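Local coordinates for protein 3-alpha-hydroxysteroid dehydrogenase (Pseudomonas sp., PDB 2DKN) that catalyses the reversible NAD(H)-dependent oxidation of 3-alpha-hydroxysteroids to 3-oxosteroids, as a short-chain dehydrogenase with a Rossmann fold, at residues 124-129 / 144-149; 70-75 / 80-85. All blocks are in the same frame, centred on the assembly; numbering follows the deposited sequence.

From the N terminus, contact 2 comes first: after strand 65-68 the chain runs as the loop 70-75, turns, and packs this loop against the opening turns of helix 79-102, closing a short loop beside the NADH. Contact 1 follows beyond strand 108-112, where the start of helix 126-133 meets the end of helix 136-146 and closes a helical hairpin. The two are in series, neither nested nor crossed, with centres about 13 Å apart. They nevertheless touch: E144 OE2 probably accepts a hydrogen bond from G80 N, and T149 OG1 probably bonds V74 O. The helical hairpin, and the start of helix 149-166 that follows it, are thereby tied to the coenzyme-binding loop and helix 79-102.

Contact 1 (124-129 / 144-149); sequences ELPMVE and EQQGQT
Q146 lies across L125, P126 and M127 and carries most of this contact, its side chain crossing each of theirs at about a right angle. Its CG stands anti to the backbone N (chi1 -175°), and a bend at chi2 (74°) swings the amide over to the 124-129 segment. There Q146 OE1 comes within 3.5 Å of L125 CD2 and 3.8 Å of P126 CD, both apolar neighbours. Its polar partner is a water, which donates to Q146 OE1 (2.9 Å) and accepts from M127 N (3.1 Å), so a backbone N-H of the first turn of helix 126-133 is linked through solvent to the last turn of helix 136-146. The buried M127 bends at chi3 to lay its CE against the aliphatic stem, 3.8 Å from Q146 CB. Replacing Q146 by alanine removes the amide and CG, and would probably leave the bridging water without this acceptor and M127 CE without part of its support. Within the hairpin, M127 also packs on L142 and A143 of helix 136-146; outside it, M127 meets V83 of helix 79-102, while Q146 touches L151 of helix 149-166.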
loop_
_atom_site.group_PDB
_atom_site.type_symbol
_atom_site.label_atom_id
_atom_site.label_comp_id
_atom_site.label_asym_id
_atom_site.label_seq_id
_atom_site.Cartn_x
_atom_site.Cartn_y
_atom_site.Cartn_z
ATOM N N GLU A 124 18.436 11.590 -3.878
ATOM C CA GLU A 124 19.702 12.315 -3.764
ATOM C C GLU A 124 19.620 13.795 -4.093
ATOM O O GLU A 124 20.635 14.467 -4.080
ATOM C CB GLU A 124 20.877 11.660 -4.530
ATOM C CG GLU A 124 20.521 10.717 -5.632
ATOM C CD GLU A 124 19.988 9.405 -5.121
ATOM O OE1 GLU A 124 19.180 8.793 -5.843
ATOM O OE2 GLU A 124 20.363 8.994 -3.993
ATOM N N LEU A 125 18.426 14.303 -4.373
ATOM C CA LEU A 125 18.242 15.739 -4.575
ATOM C C LEU A 125 18.601 16.504 -3.297
ATOM O O LEU A 125 18.121 16.167 -2.219
ATOM C CB LEU A 125 16.779 16.044 -4.967
ATOM C CG LEU A 125 16.277 15.535 -6.324
ATOM C CD1 LEU A 125 14.736 15.567 -6.398
ATOM C CD2 LEU A 125 16.910 16.315 -7.496
ATOM N N PRO A 126 19.463 17.531 -3.405
ATOM C CA PRO A 126 19.833 18.289 -2.200
ATOM C C PRO A 126 18.643 18.813 -1.394
ATOM O O PRO A 126 18.675 18.807 -0.160
ATOM C CB PRO A 126 20.673 19.447 -2.758
ATOM C CG PRO A 126 21.330 18.822 -3.988
ATOM C CD PRO A 126 20.184 18.013 -4.601
ATOM N N MET A 127 17.596 19.244 -2.084
ATOM C CA MET A 127 16.440 19.819 -1.398
ATOM C C MET A 127 15.818 18.827 -0.421
ATOM O O MET A 127 15.247 19.237 0.596
ATOM C CB MET A 127 15.410 20.318 -2.399
ATOM C CG MET A 127 14.851 19.214 -3.262
ATOM S SD MET A 127 13.471 19.794 -4.282
ATOM C CE MET A 127 14.312 20.043 -5.842
ATOM N N VAL A 128 15.931 17.530 -0.717
ATOM C CA VAL A 128 15.415 16.486 0.163
ATOM C C VAL A 128 16.047 16.522 1.557
ATOM O O VAL A 128 15.359 16.442 2.564
ATOM C CB VAL A 128 15.569 15.079 -0.478
ATOM C CG1 VAL A 128 15.319 13.979 0.550
ATOM C CG2 VAL A 128 14.612 14.975 -1.638
ATOM N N GLU A 129 17.362 16.667 1.616
ATOM C CA GLU A 129 18.043 16.769 2.904
ATOM C C GLU A 129 17.561 17.977 3.725
ATOM O O GLU A 129 17.361 17.896 4.931
ATOM C CB GLU A 129 19.544 16.890 2.656
ATOM C CG GLU A 129 20.141 15.670 1.978
ATOM C CD GLU A 129 21.641 15.852 1.755
ATOM O OE1 GLU A 129 22.216 16.726 2.443
ATOM O OE2 GLU A 129 22.236 15.149 0.887
ATOM N N GLU A 144 14.478 26.085 -5.820
ATOM C CA GLU A 144 14.566 27.127 -6.850
ATOM C C GLU A 144 15.818 26.952 -7.713
ATOM O O GLU A 144 15.738 27.018 -8.932
ATOM C CB GLU A 144 14.542 28.518 -6.223
ATOM C CG GLU A 144 13.169 28.980 -5.781
ATOM C CD GLU A 144 12.162 28.989 -6.919
ATOM O OE1 GLU A 144 12.468 29.520 -8.007
ATOM O OE2 GLU A 144 11.062 28.451 -6.739
ATOM N N GLN A 145 16.956 26.700 -7.077
ATOM C CA GLN A 145 18.222 26.462 -7.789
ATOM C C GLN A 145 18.204 25.189 -8.642
ATOM O O GLN A 145 18.871 25.118 -9.684
ATOM C CB GLN A 145 19.373 26.341 -6.805
ATOM C CG GLN A 145 19.704 27.601 -6.037
ATOM C CD GLN A 145 20.772 27.345 -4.989
ATOM O OE1 GLN A 145 21.146 28.240 -4.228
ATOM N NE2 GLN A 145 21.274 26.114 -4.946
ATOM N N GLN A 146 17.472 24.176 -8.194
ATOM C CA GLN A 146 17.390 22.923 -8.945
ATOM C C GLN A 146 16.681 23.188 -10.272
ATOM O O GLN A 146 17.014 22.575 -11.297
ATOM C CB GLN A 146 16.691 21.834 -8.133
ATOM C CG GLN A 146 16.654 20.453 -8.786
ATOM C CD GLN A 146 17.985 19.723 -8.765
ATOM O OE1 GLN A 146 18.531 19.415 -7.703
ATOM N NE2 GLN A 146 18.495 19.407 -9.951
ATOM N N GLY A 147 15.766 24.163 -10.243
ATOM C CA GLY A 147 15.168 24.692 -11.472
ATOM C C GLY A 147 13.944 24.136 -12.190
ATOM O O GLY A 147 13.482 24.715 -13.183
ATOM N N GLN A 148 13.416 23.010 -11.728
ATOM C CA GLN A 148 12.311 22.395 -12.450
ATOM C C GLN A 148 11.253 21.882 -11.502
ATOM O O GLN A 148 11.563 21.139 -10.581
ATOM C CB GLN A 148 12.817 21.259 -13.321
ATOM C CG GLN A 148 13.729 21.732 -14.446
ATOM C CD GLN A 148 14.217 20.593 -15.288
ATOM O OE1 GLN A 148 15.416 20.302 -15.339
ATOM N NE2 GLN A 148 13.286 19.913 -15.945
ATOM N N THR A 149 10.004 22.255 -11.741
ATOM C CA THR A 149 8.951 21.886 -10.800
ATOM C C THR A 149 8.806 20.374 -10.629
ATOM O O THR A 149 8.452 19.915 -9.537
ATOM C CB THR A 149 7.592 22.481 -11.183
ATOM O OG1 THR A 149 7.294 22.107 -12.526
ATOM C CG2 THR A 149 7.608 24.009 -11.059
HETATM O O HOH W 1 17.762 20.125 -5.025
#

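Contact 2 (70-75 / 80-85); sequences AGVGVT and GLVVAV. With NAI (1,4-dihydronicotinamide adenine dinucleotide), chain C.
The carbonyl oxygens of A70 and V85 are joined by one water, which donates a hydrogen bond to each: 2.9 Å to A70 O and 2.9 Å to V85 O. It is a polar link in an otherwise apolar contact, since no direct hydrogen bond spans the loop and the helix. V72 carries the packing. Its two methyls face different partners: CG2 sits on helix 79-102, 3.7 Å from V82 CA and also against V82 CG2 and V85 CB, whereas CG1 reaches the adenine of NADH, 3.7 Å from NAI N7A. With chi1 at -68°, CG2 falls between the backbone N and the carbonyl carbon and CG1 beside the N, which lets one branched residue serve helix and coenzyme together. Both methyls of V85 meet the adenine: CG1 lies against the purine as well as G71 CA, and CG2 comes 3.6 Å from NAI N6A. A70 CB, 3.7 Å from NAI C4A, approaches the adenine from the same side as V85 CG1. Glycine at 71 suits the site, because a CB there would run into NAI O3D on the nicotinamide ribose. A70 and G71 probably correspond to the end of the Asn-Asn-Ala-Gly signature of classical short-chain dehydrogenases, which follows the fourth strand of the Rossmann sheet. Loop and helix thus form one wall of the coenzyme pocket. The loop is held further by A70 N bonding T7 OG1, at the end of strand 3-7, and V72 N bonding N86 OD1. Behind it, V82 packs on A152 and S156 of helix 149-166, and V83 on A139 of helix 136-146, so the contact sits between the ends of strands 3-7 and 65-68 and helices 136-146 and 149-166.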
loop_
_atom_site.group_PDB
_atom_site.type_symbol
_atom_site.label_atom_id
_atom_site.label_comp_id
_atom_site.label_asym_id
_atom_site.label_seq_id
_atom_site.Cartn_x
_atom_site.Cartn_y
_atom_site.Cartn_z
ATOM N N ALA A 70 -3.708 18.246 0.736
ATOM C CA ALA A 70 -3.383 19.467 -0.027
ATOM C C ALA A 70 -2.039 19.295 -0.740
ATOM O O ALA A 70 -1.060 18.856 -0.148
ATOM C CB ALA A 70 -3.350 20.714 0.872
ATOM N N GLY A 71 -1.995 19.623 -2.022
ATOM C CA GLY A 71 -0.735 19.574 -2.725
ATOM C C GLY A 71 -0.839 20.242 -4.069
ATOM O O GLY A 71 -1.951 20.509 -4.557
ATOM N N VAL A 72 0.325 20.507 -4.662
ATOM C CA VAL A 72 0.373 21.114 -5.963
ATOM C C VAL A 72 1.280 20.270 -6.840
ATOM O O VAL A 72 2.162 19.537 -6.343
ATOM C CB VAL A 72 0.870 22.589 -5.902
ATOM C CG1 VAL A 72 -0.171 23.472 -5.198
ATOM C CG2 VAL A 72 2.247 22.680 -5.224
ATOM N N GLY A 73 1.051 20.348 -8.152
ATOM C CA GLY A 73 1.835 19.550 -9.088
ATOM C C GLY A 73 2.745 20.394 -9.948
ATOM O O GLY A 73 3.088 21.529 -9.600
ATOM N N VAL A 74 3.161 19.829 -11.073
ATOM C CA VAL A 74 4.169 20.481 -11.892
ATOM C C VAL A 74 3.764 21.829 -12.504
ATOM O O VAL A 74 4.641 22.551 -12.979
ATOM C CB VAL A 74 4.684 19.546 -13.011
ATOM C CG1 VAL A 74 5.323 18.311 -12.392
ATOM C CG2 VAL A 74 3.549 19.172 -13.958
ATOM N N THR A 75 2.472 22.161 -12.514
ATOM C CA THR A 75 2.031 23.483 -12.982
ATOM C C THR A 75 1.951 24.552 -11.876
ATOM O O THR A 75 1.423 25.644 -12.102
ATOM C CB THR A 75 0.697 23.420 -13.781
ATOM O OG1 THR A 75 -0.353 22.909 -12.946
ATOM C CG2 THR A 75 0.839 22.516 -15.015
ATOM N N GLY A 80 9.729 26.468 -5.361
ATOM C CA GLY A 80 9.658 26.815 -3.937
ATOM C C GLY A 80 8.270 26.554 -3.375
ATOM O O GLY A 80 8.123 26.056 -2.246
ATOM N N LEU A 81 7.247 26.861 -4.168
ATOM C CA LEU A 81 5.876 26.707 -3.694
ATOM C C LEU A 81 5.554 25.217 -3.507
ATOM O O LEU A 81 4.903 24.835 -2.537
ATOM C CB LEU A 81 4.893 27.355 -4.687
ATOM C CG LEU A 81 3.408 27.172 -4.364
ATOM C CD1 LEU A 81 3.080 27.823 -3.010
ATOM C CD2 LEU A 81 2.545 27.768 -5.494
ATOM N N VAL A 82 6.022 24.398 -4.446
ATOM C CA VAL A 82 5.830 22.938 -4.407
ATOM C C VAL A 82 6.358 22.366 -3.079
ATOM O O VAL A 82 5.652 21.616 -2.374
ATOM C CB VAL A 82 6.513 22.255 -5.623
ATOM C CG1 VAL A 82 6.432 20.738 -5.507
ATOM C CG2 VAL A 82 5.873 22.734 -6.937
ATOM N N VAL A 83 7.579 22.751 -2.709
ATOM C CA VAL A 83 8.164 22.299 -1.455
ATOM C C VAL A 83 7.395 22.836 -0.247
ATOM O O VAL A 83 7.130 22.111 0.706
ATOM C CB VAL A 83 9.658 22.718 -1.371
ATOM C CG1 VAL A 83 10.179 22.611 0.050
ATOM C CG2 VAL A 83 10.473 21.853 -2.338
ATOM N N ALA A 84 7.020 24.106 -0.287
ATOM C CA ALA A 84 6.347 24.720 0.854
ATOM C C ALA A 84 5.030 24.014 1.160
ATOM O O ALA A 84 4.671 23.820 2.319
ATOM C CB ALA A 84 6.085 26.211 0.569
ATOM N N VAL A 85 4.290 23.671 0.113
ATOM C CA VAL A 85 2.974 23.048 0.320
ATOM C C VAL A 85 3.126 21.544 0.512
ATOM O O VAL A 85 2.622 20.991 1.483
ATOM C CB VAL A 85 1.982 23.307 -0.845
ATOM C CG1 VAL A 85 0.600 22.773 -0.463
ATOM C CG2 VAL A 85 1.869 24.762 -1.106
HETATM P PA NAI C . -6.559 18.859 -6.615
HETATM O O1A NAI C . -5.880 20.049 -7.156
HETATM O O2A NAI C . -7.871 18.492 -7.199
HETATM O O5B NAI C . -6.760 19.026 -5.035
HETATM C C5B NAI C . -5.735 19.527 -4.227
HETATM C C4B NAI C . -6.373 20.487 -3.231
HETATM O O4B NAI C . -5.298 20.963 -2.443
HETATM C C3B NAI C . -7.040 21.686 -3.900
HETATM O O3B NAI C . -8.326 21.929 -3.362
HETATM C C2B NAI C . -6.106 22.814 -3.501
HETATM O O2B NAI C . -6.730 24.075 -3.391
HETATM C C1B NAI C . -5.512 22.315 -2.180
HETATM N N9A NAI C . -4.282 23.092 -1.974
HETATM C C8A NAI C . -3.212 23.225 -2.837
HETATM N N7A NAI C . -2.346 24.108 -2.279
HETATM C C5A NAI C . -2.861 24.553 -1.095
HETATM C C6A NAI C . -2.421 25.464 -0.127
HETATM N N6A NAI C . -1.340 26.252 -0.306
HETATM N N1A NAI C . -3.211 25.681 0.985
HETATM C C2A NAI C . -4.414 25.030 1.147
HETATM N N3A NAI C . -4.854 24.135 0.198
HETATM C C4A NAI C . -4.087 23.915 -0.911
HETATM O O3 NAI C . -5.475 17.686 -6.754
HETATM P PN NAI C . -5.584 16.156 -6.259
HETATM O O1N NAI C . -6.818 15.893 -5.500
HETATM O O2N NAI C . -5.310 15.327 -7.447
HETATM O O5D NAI C . -4.309 16.103 -5.287
HETATM C C5D NAI C . -4.433 15.694 -3.932
HETATM C C4D NAI C . -3.074 15.140 -3.523
HETATM O O4D NAI C . -2.820 13.983 -4.312
HETATM C C3D NAI C . -1.918 16.103 -3.789
HETATM O O3D NAI C . -1.011 15.997 -2.699
HETATM C C2D NAI C . -1.239 15.498 -5.016
HETATM O O2D NAI C . 0.135 15.768 -5.023
HETATM C C1D NAI C . -1.496 14.013 -4.803
HETATM N N1N NAI C . -1.374 13.210 -6.050
HETATM C C2N NAI C . -2.206 13.461 -7.105
HETATM C C3N NAI C . -2.093 12.705 -8.262
HETATM C C7N NAI C . -3.047 12.936 -9.407
HETATM O O7N NAI C . -2.765 12.242 -10.572
HETATM N N7N NAI C . -4.109 13.757 -9.291
HETATM C C4N NAI C . -1.132 11.679 -8.349
HETATM C C5N NAI C . -0.310 11.410 -7.234
HETATM C C6N NAI C . -0.447 12.194 -6.097
HETATM O O HOH W 2 -0.071 20.196 2.182
#